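Local coordinates for hypothetical protein (Legionella pneumophila subsp. pneumophila, PDB 4G2A), which is of unknown function but is a two-domain protein with a YARHG domain and may bind a nutrient, at residues 203-208 / 214-219; 187-192 / 197-202; 269-274 / 279-284. All coordinates share one frame; numbering follows the deposited sequence.

Contacts 2, 1 and 3 follow one another along the chain, and none nests in or crosses another. Contact 2 comes first. It closes the loop that leaves strand 185-187, and a disulfide from Cys188 ties that loop to strand 229-235. Contact 1 opens directly after it and pairs strand 206-208 with strand 215-220 in a beta hairpin. The two touch: Trp218 NE1 probably donates to Pro202 O, Arg214 forms a salt bridge with Glu190, and Leu187 packs on Met205 and Tyr216. Contact 3 lies apart in the helical YARHG region, its centre about 33 Å from that of contact 1. It closes the turn between helix 263-275 and helix 284-291.

Contact 1: residues 203-208 / 214-219. With SO4 (sulfate ion), chain O; SO4 (sulfate ion), chain F.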
loop_
_atom_site.group_PDB
_atom_site.type_symbol
_atom_site.label_atom_id
_atom_site.label_comp_id
_atom_site.label_asym_id
_atom_site.label_seq_id
_atom_site.Cartn_x
_atom_site.Cartn_y
_atom_site.Cartn_z
ATOM N N SER A 203 -12.322 -7.341 -7.772
ATOM C CA SER A 203 -12.289 -8.810 -7.891
ATOM C C SER A 203 -11.196 -9.242 -8.887
ATOM O O SER A 203 -10.777 -8.450 -9.730
ATOM C CB SER A 203 -13.642 -9.354 -8.371
ATOM O OG SER A 203 -14.743 -8.910 -7.593
ATOM N N GLY A 204 -10.776 -10.500 -8.800
ATOM C CA GLY A 204 -9.836 -11.092 -9.751
ATOM C C GLY A 204 -8.368 -11.091 -9.407
ATOM O O GLY A 204 -7.543 -11.280 -10.299
HETATM N N MSE A 205 -8.020 -10.905 -8.143
HETATM C CA MSE A 205 -6.618 -10.922 -7.749
HETATM C C MSE A 205 -6.045 -12.349 -7.682
HETATM O O MSE A 205 -6.700 -13.284 -7.206
HETATM C CB MSE A 205 -6.424 -10.235 -6.395
HETATM C CG MSE A 205 -4.972 -9.985 -6.044
HETATM SE SE MSE A 205 -4.757 -9.585 -4.150
HETATM C CE MSE A 205 -4.911 -11.419 -3.476
ATOM N N SER A 206 -4.816 -12.494 -8.178
ATOM C CA SER A 206 -4.039 -13.718 -8.096
ATOM C C SER A 206 -2.739 -13.398 -7.328
ATOM O O SER A 206 -2.294 -12.252 -7.305
ATOM C CB SER A 206 -3.770 -14.316 -9.477
ATOM O OG SER A 206 -3.374 -13.335 -10.421
ATOM N N ILE A 207 -2.185 -14.397 -6.651
ATOM C CA ILE A 207 -0.952 -14.269 -5.875
ATOM C C ILE A 207 0.124 -15.042 -6.641
ATOM O O ILE A 207 -0.077 -16.203 -6.995
ATOM C CB ILE A 207 -1.155 -14.776 -4.406
ATOM C CG1 ILE A 207 -2.095 -13.856 -3.622
ATOM C CG2 ILE A 207 0.171 -14.940 -3.674
ATOM C CD1 ILE A 207 -2.893 -14.536 -2.488
ATOM N N SER A 208 1.250 -14.394 -6.894
ATOM C CA SER A 208 2.383 -14.988 -7.603
ATOM C C SER A 208 3.655 -14.796 -6.774
ATOM O O SER A 208 3.749 -13.821 -6.032
ATOM C CB SER A 208 2.522 -14.331 -8.973
ATOM O OG SER A 208 3.561 -14.902 -9.746
ATOM N N ARG A 214 6.709 -12.256 -3.369
ATOM C CA ARG A 214 5.262 -12.499 -3.387
ATOM C C ARG A 214 4.555 -11.242 -3.907
ATOM O O ARG A 214 4.692 -10.184 -3.318
ATOM C CB ARG A 214 4.758 -12.921 -2.001
ATOM C CG ARG A 214 3.477 -13.745 -2.045
ATOM C CD ARG A 214 2.748 -13.725 -0.708
ATOM N NE ARG A 214 1.812 -14.846 -0.562
ATOM C CZ ARG A 214 0.604 -14.745 -0.024
ATOM N NH1 ARG A 214 0.162 -13.576 0.420
ATOM N NH2 ARG A 214 -0.168 -15.815 0.093
ATOM N N LYS A 215 3.914 -11.350 -5.082
ATOM C CA LYS A 215 3.241 -10.271 -5.829
ATOM C C LYS A 215 1.746 -10.504 -5.887
ATOM O O LYS A 215 1.312 -11.658 -5.869
ATOM C CB LYS A 215 3.778 -10.195 -7.269
ATOM C CG LYS A 215 5.224 -9.768 -7.395
ATOM C CD LYS A 215 5.792 -10.068 -8.800
ATOM C CE LYS A 215 6.433 -11.426 -8.916
ATOM N NZ LYS A 215 7.717 -11.507 -8.165
ATOM N N TYR A 216 0.968 -9.409 -5.984
ATOM C CA TYR A 216 -0.494 -9.409 -6.061
ATOM C C TYR A 216 -0.880 -8.810 -7.399
ATOM O O TYR A 216 -0.573 -7.639 -7.661
ATOM C CB TYR A 216 -1.089 -8.636 -4.873
ATOM C CG TYR A 216 -0.587 -9.168 -3.545
ATOM C CD1 TYR A 216 -1.157 -10.302 -2.965
ATOM C CD2 TYR A 216 0.520 -8.601 -2.918
ATOM C CE1 TYR A 216 -0.659 -10.838 -1.774
ATOM C CE2 TYR A 216 1.036 -9.133 -1.731
ATOM C CZ TYR A 216 0.431 -10.242 -1.155
ATOM O OH TYR A 216 0.893 -10.735 0.031
ATOM N N ILE A 217 -1.471 -9.641 -8.281
ATOM C CA ILE A 217 -1.771 -9.257 -9.663
ATOM C C ILE A 217 -3.264 -9.350 -10.011
ATOM O O ILE A 217 -3.950 -10.308 -9.662
ATOM C CB ILE A 217 -0.917 -10.146 -10.641
ATOM C CG1 ILE A 217 0.578 -9.910 -10.444
ATOM C CG2 ILE A 217 -1.255 -9.934 -12.115
ATOM C CD1 ILE A 217 1.274 -11.090 -9.959
ATOM N N TRP A 218 -3.721 -8.342 -10.752
ATOM C CA TRP A 218 -5.031 -8.217 -11.387
ATOM C C TRP A 218 -4.801 -8.035 -12.887
ATOM O O TRP A 218 -3.863 -7.327 -13.269
ATOM C CB TRP A 218 -5.818 -7.016 -10.841
ATOM C CG TRP A 218 -6.254 -7.073 -9.411
ATOM C CD1 TRP A 218 -7.528 -7.238 -8.960
ATOM C CD2 TRP A 218 -5.459 -6.736 -8.258
ATOM N NE1 TRP A 218 -7.562 -7.127 -7.585
ATOM C CE2 TRP A 218 -6.313 -6.784 -7.132
ATOM C CE3 TRP A 218 -4.100 -6.411 -8.066
ATOM C CZ2 TRP A 218 -5.863 -6.501 -5.833
ATOM C CZ3 TRP A 218 -3.648 -6.158 -6.778
ATOM C CH2 TRP A 218 -4.525 -6.206 -5.678
ATOM N N ASP A 219 -5.614 -8.694 -13.730
ATOM C CA ASP A 219 -5.556 -8.584 -15.193
ATOM C C ASP A 219 -6.995 -8.665 -15.696
ATOM O O ASP A 219 -7.534 -9.753 -15.904
ATOM C CB ASP A 219 -4.649 -9.662 -15.793
ATOM C CG ASP A 219 -4.342 -9.489 -17.273
ATOM O OD1 ASP A 219 -5.019 -8.658 -17.938
ATOM O OD2 ASP A 219 -3.434 -10.189 -17.775
HETATM S S SO4 O . -12.547 -12.088 -5.778
HETATM O O1 SO4 O . -11.538 -12.400 -6.789
HETATM O O2 SO4 O . -12.494 -13.083 -4.715
HETATM O O3 SO4 O . -12.295 -10.776 -5.198
HETATM O O4 SO4 O . -13.879 -12.109 -6.391
HETATM S S SO4 F . 3.070 -18.778 -9.270
HETATM O O1 SO4 F . 4.346 -18.181 -8.858
HETATM O O2 SO4 F . 2.306 -19.149 -8.085
HETATM O O3 SO4 F . 2.280 -17.822 -10.065
HETATM O O4 SO4 F . 3.334 -19.968 -10.086
HETATM O O HOH W 1 -6.756 -11.069 -12.738
#
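The carbonyl oxygen of Ile217 is gripped twice by Ser206. Ser206 N donates to Ile217 O over 2.8 Å, almost straight and in the carbonyl plane. Ser206 OG reaches the same Ile217 O at 3.2 Å, from above that plane. Its chi1 of 44° sets OG between the backbone N and the carbonyl carbon, which turns it to this oxygen. Ile217 N returns a bond to Ser206 O, so the two form an antiparallel hydrogen-bonded pair. Ser208 and Lys215 form another, with Lys215 N to Ser208 O at 2.7 Å. Ile207 and Tyr216 are the non-hydrogen-bonded pair between them.

Met205, a selenomethionine, lies over one face of Trp218. Met205 CG is 3.6 Å from the centroid of the Trp218 six-membered ring, a CH-pi contact. The chain bends at chi3 (78°), and Met205 SE makes oblique Met-aromatic contacts with the Trp218 and Tyr216 rings, 3.7 Å from Trp218 CZ2 and 3.9 Å from Tyr216 CD1. Ile207 CG2 covers one face of the Arg214 guanidinium, 3.5 Å from Arg214 NE. At the edge of that group NH1 donates to Tyr216 OH, which also bonds to Thr185.

The face of Ser206, Ser208, Lys215 and Ile217 is mixed. There Ser208 OG bonds to a sulfate, probably from the crystallisation liquor. The paired backbone bonds set the register, and the Met205, Tyr216 and Trp218 cluster seals one face against strand 229-235.

Contact 2: residues 187-192 / 197-202; sequences LCSEID and YLNPTP
Leu198 packs between Cys188 and Asp192 and forms the tight part of this contact. Its two methyl branches part company. CD1 meets the backbone oxygen Asp192 O at 3.5 Å and lies 3.9 Å from Asp192 CB. CD2 turns to Cys188 CB, 4.1 Å away. With chi1 at -66°, CG stands anti to the carbonyl carbon, which places CD1 at Asp192 and CD2 at Cys188. A second apolar touch is made by Leu187 CD1, 3.8 Å from Pro200 CG, where the two side chains cross at about a right angle.

The Ser189 side is looser and partly exposed. Ser189 CB is 3.5 Å from Asn199 OD1, but no direct hydrogen bond joins the segments. A water does the bridging instead: it accepts from Ser189 N and probably donates to Leu198 O at 2.7 Å.

Within segment 187-192, Glu190 OE1 accepts from Leu187 N. The carboxylate of Asp192 is held from elsewhere, by a bond to Tyr154 and a salt bridge with Lys243. Cys188 is linked to Cys232. The arrangement is a long irregular connection between strands 185-187 and 206-208, folded back on itself and fastened to strand 229-235 by a disulfide.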
loop_
_atom_site.group_PDB
_atom_site.type_symbol
_atom_site.label_atom_id
_atom_site.label_comp_id
_atom_site.label_asym_id
_atom_site.label_seq_id
_atom_site.Cartn_x
_atom_site.Cartn_y
_atom_site.Cartn_z
ATOM N N LEU A 187 -1.951 -11.319 3.277
ATOM C CA LEU A 187 -3.124 -10.447 3.297
ATOM C C LEU A 187 -3.631 -10.401 4.723
ATOM O O LEU A 187 -3.548 -11.422 5.409
ATOM C CB LEU A 187 -4.249 -10.973 2.374
ATOM C CG LEU A 187 -3.953 -11.153 0.920
ATOM C CD1 LEU A 187 -5.116 -11.850 0.228
ATOM C CD2 LEU A 187 -3.646 -9.844 0.270
ATOM N N CYS A 188 -4.203 -9.270 5.164
ATOM C CA CYS A 188 -4.782 -9.211 6.504
ATOM C C CYS A 188 -6.038 -10.084 6.561
ATOM O O CYS A 188 -6.382 -10.562 7.629
ATOM C CB CYS A 188 -5.071 -7.776 6.918
ATOM S SG CYS A 188 -3.646 -6.663 6.766
ATOM N N SER A 189 -6.678 -10.347 5.406
ATOM C CA SER A 189 -7.827 -11.249 5.262
ATOM C C SER A 189 -7.380 -12.745 5.364
ATOM O O SER A 189 -8.238 -13.623 5.526
ATOM C CB SER A 189 -8.563 -10.985 3.943
ATOM O OG SER A 189 -7.805 -11.289 2.782
ATOM N N GLU A 190 -6.051 -13.028 5.271
ATOM C CA GLU A 190 -5.482 -14.382 5.435
ATOM C C GLU A 190 -5.091 -14.643 6.934
ATOM O O GLU A 190 -4.851 -15.789 7.315
ATOM C CB GLU A 190 -4.252 -14.597 4.528
ATOM C CG GLU A 190 -4.544 -14.672 3.034
ATOM C CD GLU A 190 -3.328 -14.861 2.143
ATOM O OE1 GLU A 190 -2.397 -14.029 2.213
ATOM O OE2 GLU A 190 -3.317 -15.832 1.352
ATOM N N ILE A 191 -5.044 -13.575 7.768
ATOM C CA ILE A 191 -4.687 -13.644 9.188
ATOM C C ILE A 191 -5.908 -13.240 10.052
ATOM O O ILE A 191 -6.290 -14.005 10.938
ATOM C CB ILE A 191 -3.403 -12.803 9.460
ATOM C CG1 ILE A 191 -2.172 -13.577 8.873
ATOM C CG2 ILE A 191 -3.232 -12.492 10.976
ATOM C CD1 ILE A 191 -0.909 -12.902 8.811
ATOM N N ASP A 192 -6.515 -12.061 9.785
ATOM C CA ASP A 192 -7.745 -11.560 10.422
ATOM C C ASP A 192 -8.886 -11.881 9.441
ATOM O O ASP A 192 -9.396 -11.003 8.736
ATOM C CB ASP A 192 -7.621 -10.050 10.746
ATOM C CG ASP A 192 -6.489 -9.693 11.698
ATOM O OD1 ASP A 192 -5.852 -10.622 12.243
ATOM O OD2 ASP A 192 -6.256 -8.479 11.919
ATOM N N TYR A 197 -14.020 -5.892 4.944
ATOM C CA TYR A 197 -13.370 -4.665 4.463
ATOM C C TYR A 197 -11.872 -4.914 4.231
ATOM O O TYR A 197 -11.185 -4.079 3.642
ATOM C CB TYR A 197 -13.608 -3.476 5.413
ATOM C CG TYR A 197 -12.758 -3.471 6.664
ATOM C CD1 TYR A 197 -13.167 -4.142 7.812
ATOM C CD2 TYR A 197 -11.557 -2.771 6.712
ATOM C CE1 TYR A 197 -12.398 -4.119 8.977
ATOM C CE2 TYR A 197 -10.759 -2.776 7.856
ATOM C CZ TYR A 197 -11.191 -3.436 8.994
ATOM O OH TYR A 197 -10.434 -3.382 10.141
ATOM N N LEU A 198 -11.379 -6.059 4.720
ATOM C CA LEU A 198 -9.999 -6.509 4.587
ATOM C C LEU A 198 -9.806 -7.315 3.308
ATOM O O LEU A 198 -8.669 -7.525 2.905
ATOM C CB LEU A 198 -9.594 -7.346 5.810
ATOM C CG LEU A 198 -9.525 -6.614 7.139
ATOM C CD1 LEU A 198 -9.211 -7.582 8.255
ATOM C CD2 LEU A 198 -8.481 -5.528 7.110
ATOM N N ASN A 199 -10.900 -7.746 2.649
ATOM C CA ASN A 199 -10.801 -8.486 1.389
ATOM C C ASN A 199 -10.282 -7.595 0.292
ATOM O O ASN A 199 -10.708 -6.447 0.205
ATOM C CB ASN A 199 -12.126 -9.081 0.975
ATOM C CG ASN A 199 -12.554 -10.227 1.823
ATOM O OD1 ASN A 199 -11.735 -10.901 2.461
ATOM N ND2 ASN A 199 -13.848 -10.509 1.795
ATOM N N PRO A 200 -9.335 -8.077 -0.537
ATOM C CA PRO A 200 -8.786 -7.201 -1.587
ATOM C C PRO A 200 -9.806 -6.851 -2.655
ATOM O O PRO A 200 -10.623 -7.676 -3.040
ATOM C CB PRO A 200 -7.630 -8.013 -2.171
ATOM C CG PRO A 200 -7.363 -9.103 -1.151
ATOM C CD PRO A 200 -8.678 -9.401 -0.536
ATOM N N THR A 201 -9.782 -5.610 -3.104
ATOM C CA THR A 201 -10.654 -5.143 -4.180
ATOM C C THR A 201 -9.765 -4.537 -5.289
ATOM O O THR A 201 -8.689 -4.050 -4.966
ATOM C CB THR A 201 -11.752 -4.165 -3.691
ATOM O OG1 THR A 201 -11.192 -2.894 -3.413
ATOM C CG2 THR A 201 -12.554 -4.697 -2.514
ATOM N N PRO A 202 -10.144 -4.563 -6.588
ATOM C CA PRO A 202 -11.367 -5.142 -7.179
ATOM C C PRO A 202 -11.309 -6.667 -7.188
ATOM O O PRO A 202 -10.355 -7.237 -6.652
ATOM C CB PRO A 202 -11.357 -4.564 -8.597
ATOM C CG PRO A 202 -9.906 -4.326 -8.908
ATOM C CD PRO A 202 -9.273 -3.951 -7.617
HETATM O O HOH W 2 -6.112 -8.188 3.252
#

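Contact 3: residues 269-274 / 279-284; sequences LRNTIY and RQFQSP. With SO4 (sulfate ion), chain C.
Arg279 starts against the backbone of Tyr274 and ends at a sulfate. Its CB lies 3.6 Å from Tyr274 O, the carbonyl that also takes a weak, long hydrogen bond from Arg279 N. CG stands anti to the backbone N (chi1 -175°), and the chain runs extended from there to NE. On the way Arg279 CD passes 3.8 Å from Tyr274 CB. The approach of CD to the tyrosine ring is oblique. At the tip, Arg279 NH1 donates weakly to two oxygens of the sulfate, sulfate O3 at 3.0 Å and sulfate O1 at 3.2 Å. Sulfate O1 lies at the edge of the guanidinium, in its plane, and so does Phe281 CG.

Phe281 makes the other link to the helix. Its CE1 is 3.6 Å from Asn271 OD1, and its CZ is 3.6 Å from Asn271 O. The amide and ring planes stand 77° apart. Asn271 ND2 is turned to its own helix and bonds to Arg267 O. Another part of the Phe281 ring has sulfate O4 at its edge, near the ring plane. The ring also stacks with Phe290 of helix 284-291.

Backbone donors hold the sulfate more firmly than the arginine does. Gln282 N reaches sulfate O1 at 2.8 Å, and Ser283 N reaches sulfate O4 at 3.0 Å. Both bonds are nearly straight. Ser283 is the N-cap residue of helix 284-291.

Within the YARHG range, the loop after helix 263-275 thus folds back on that helix before helix 284-291 begins. The ion probably comes from the crystallisation liquor. Two neighbouring backbone N-H groups just before helix 284-291, with a nearby arginine, nevertheless make a setting that probably favours an anion. Between the segments themselves the contact rests mainly on van der Waals touches, with one weak backbone bond.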
loop_
_atom_site.group_PDB
_atom_site.type_symbol
_atom_site.label_atom_id
_atom_site.label_comp_id
_atom_site.label_asym_id
_atom_site.label_seq_id
_atom_site.Cartn_x
_atom_site.Cartn_y
_atom_site.Cartn_z
ATOM N N LEU A 269 6.636 -18.240 22.301
ATOM C CA LEU A 269 6.347 -16.814 22.498
ATOM C C LEU A 269 7.612 -16.021 22.783
ATOM O O LEU A 269 7.797 -14.946 22.196
ATOM C CB LEU A 269 5.320 -16.573 23.631
ATOM C CG LEU A 269 5.100 -15.104 24.052
ATOM C CD1 LEU A 269 4.495 -14.267 22.910
ATOM C CD2 LEU A 269 4.246 -15.009 25.269
ATOM N N ARG A 270 8.459 -16.532 23.701
ATOM C CA ARG A 270 9.714 -15.906 24.097
ATOM C C ARG A 270 10.665 -15.767 22.919
ATOM O O ARG A 270 11.297 -14.723 22.758
ATOM C CB ARG A 270 10.398 -16.740 25.206
ATOM C CG ARG A 270 11.837 -16.305 25.535
ATOM C CD ARG A 270 12.620 -17.319 26.358
ATOM N NE ARG A 270 11.969 -17.655 27.625
ATOM C CZ ARG A 270 11.947 -16.877 28.708
ATOM N NH1 ARG A 270 12.528 -15.675 28.689
ATOM N NH2 ARG A 270 11.328 -17.282 29.809
ATOM N N ASN A 271 10.817 -16.845 22.144
ATOM C CA ASN A 271 11.762 -16.900 21.053
ATOM C C ASN A 271 11.288 -16.106 19.821
ATOM O O ASN A 271 12.144 -15.600 19.089
ATOM C CB ASN A 271 12.102 -18.341 20.751
ATOM C CG ASN A 271 13.074 -18.865 21.788
ATOM O OD1 ASN A 271 14.265 -18.558 21.750
ATOM N ND2 ASN A 271 12.585 -19.568 22.802
ATOM N N THR A 272 9.947 -15.875 19.683
ATOM C CA THR A 272 9.322 -15.067 18.624
ATOM C C THR A 272 9.777 -13.587 18.779
ATOM O O THR A 272 9.900 -12.865 17.775
ATOM C CB THR A 272 7.800 -15.247 18.708
ATOM O OG1 THR A 272 7.492 -16.565 18.282
ATOM C CG2 THR A 272 6.998 -14.250 17.853
ATOM N N ILE A 273 10.046 -13.161 20.039
ATOM C CA ILE A 273 10.488 -11.808 20.395
ATOM C C ILE A 273 11.821 -11.508 19.683
ATOM O O ILE A 273 12.007 -10.395 19.192
ATOM C CB ILE A 273 10.576 -11.615 21.947
ATOM C CG1 ILE A 273 9.180 -11.740 22.603
ATOM C CG2 ILE A 273 11.204 -10.264 22.320
ATOM C CD1 ILE A 273 9.166 -11.931 24.120
ATOM N N TYR A 274 12.690 -12.538 19.560
ATOM C CA TYR A 274 14.005 -12.489 18.922
ATOM C C TYR A 274 13.942 -12.825 17.427
ATOM O O TYR A 274 14.720 -12.268 16.658
ATOM C CB TYR A 274 14.943 -13.500 19.608
ATOM C CG TYR A 274 15.119 -13.283 21.090
ATOM C CD1 TYR A 274 16.086 -12.411 21.575
ATOM C CD2 TYR A 274 14.376 -14.015 22.013
ATOM C CE1 TYR A 274 16.296 -12.253 22.940
ATOM C CE2 TYR A 274 14.546 -13.828 23.387
ATOM C CZ TYR A 274 15.511 -12.946 23.844
ATOM O OH TYR A 274 15.719 -12.757 25.190
ATOM N N ARG A 279 16.886 -13.708 14.329
ATOM C CA ARG A 279 17.877 -14.464 15.087
ATOM C C ARG A 279 17.937 -15.875 14.529
ATOM O O ARG A 279 16.899 -16.420 14.161
ATOM C CB ARG A 279 17.517 -14.490 16.574
ATOM C CG ARG A 279 18.579 -15.168 17.445
ATOM C CD ARG A 279 18.024 -15.515 18.796
ATOM N NE ARG A 279 19.048 -16.081 19.663
ATOM C CZ ARG A 279 19.343 -17.373 19.732
ATOM N NH1 ARG A 279 18.705 -18.247 18.968
ATOM N NH2 ARG A 279 20.291 -17.798 20.554
ATOM N N GLN A 280 19.139 -16.441 14.419
ATOM C CA GLN A 280 19.308 -17.796 13.902
ATOM C C GLN A 280 19.218 -18.773 15.066
ATOM O O GLN A 280 19.807 -18.530 16.124
ATOM C CB GLN A 280 20.612 -17.927 13.114
ATOM C CG GLN A 280 20.481 -17.320 11.711
ATOM C CD GLN A 280 21.661 -16.471 11.317
ATOM O OE1 GLN A 280 21.853 -15.351 11.817
ATOM N NE2 GLN A 280 22.466 -16.981 10.394
ATOM N N PHE A 281 18.433 -19.848 14.892
ATOM C CA PHE A 281 18.184 -20.816 15.960
ATOM C C PHE A 281 18.921 -22.136 15.728
ATOM O O PHE A 281 18.837 -22.710 14.643
ATOM C CB PHE A 281 16.664 -21.044 16.125
ATOM C CG PHE A 281 15.947 -19.779 16.556
ATOM C CD1 PHE A 281 15.881 -19.419 17.893
ATOM C CD2 PHE A 281 15.364 -18.935 15.616
ATOM C CE1 PHE A 281 15.239 -18.245 18.288
ATOM C CE2 PHE A 281 14.740 -17.752 16.009
ATOM C CZ PHE A 281 14.684 -17.414 17.341
ATOM N N GLN A 282 19.651 -22.594 16.764
ATOM C CA GLN A 282 20.422 -23.831 16.769
ATOM C C GLN A 282 19.591 -25.007 17.278
ATOM O O GLN A 282 19.848 -26.134 16.865
ATOM C CB GLN A 282 21.707 -23.686 17.608
ATOM C CG GLN A 282 22.693 -22.622 17.091
ATOM C CD GLN A 282 23.440 -22.973 15.809
ATOM O OE1 GLN A 282 23.206 -24.001 15.158
ATOM N NE2 GLN A 282 24.379 -22.115 15.419
ATOM N N SER A 283 18.581 -24.749 18.136
ATOM C CA SER A 283 17.705 -25.778 18.711
ATOM C C SER A 283 16.750 -26.290 17.648
ATOM O O SER A 283 16.054 -25.474 17.031
ATOM C CB SER A 283 16.932 -25.244 19.916
ATOM O OG SER A 283 17.805 -24.832 20.955
ATOM N N PRO A 284 16.720 -27.629 17.418
ATOM C CA PRO A 284 15.875 -28.186 16.341
ATOM C C PRO A 284 14.404 -27.799 16.421
ATOM O O PRO A 284 13.848 -27.395 15.401
ATOM C CB PRO A 284 16.044 -29.696 16.501
ATOM C CG PRO A 284 17.347 -29.865 17.190
ATOM C CD PRO A 284 17.511 -28.686 18.085
HETATM S S SO4 C . 18.843 -21.672 19.953
HETATM O O1 SO4 C . 19.953 -21.194 19.126
HETATM O O2 SO4 C . 19.295 -22.799 20.759
HETATM O O3 SO4 C . 18.424 -20.582 20.800
HETATM O O4 SO4 C . 17.702 -22.096 19.171
#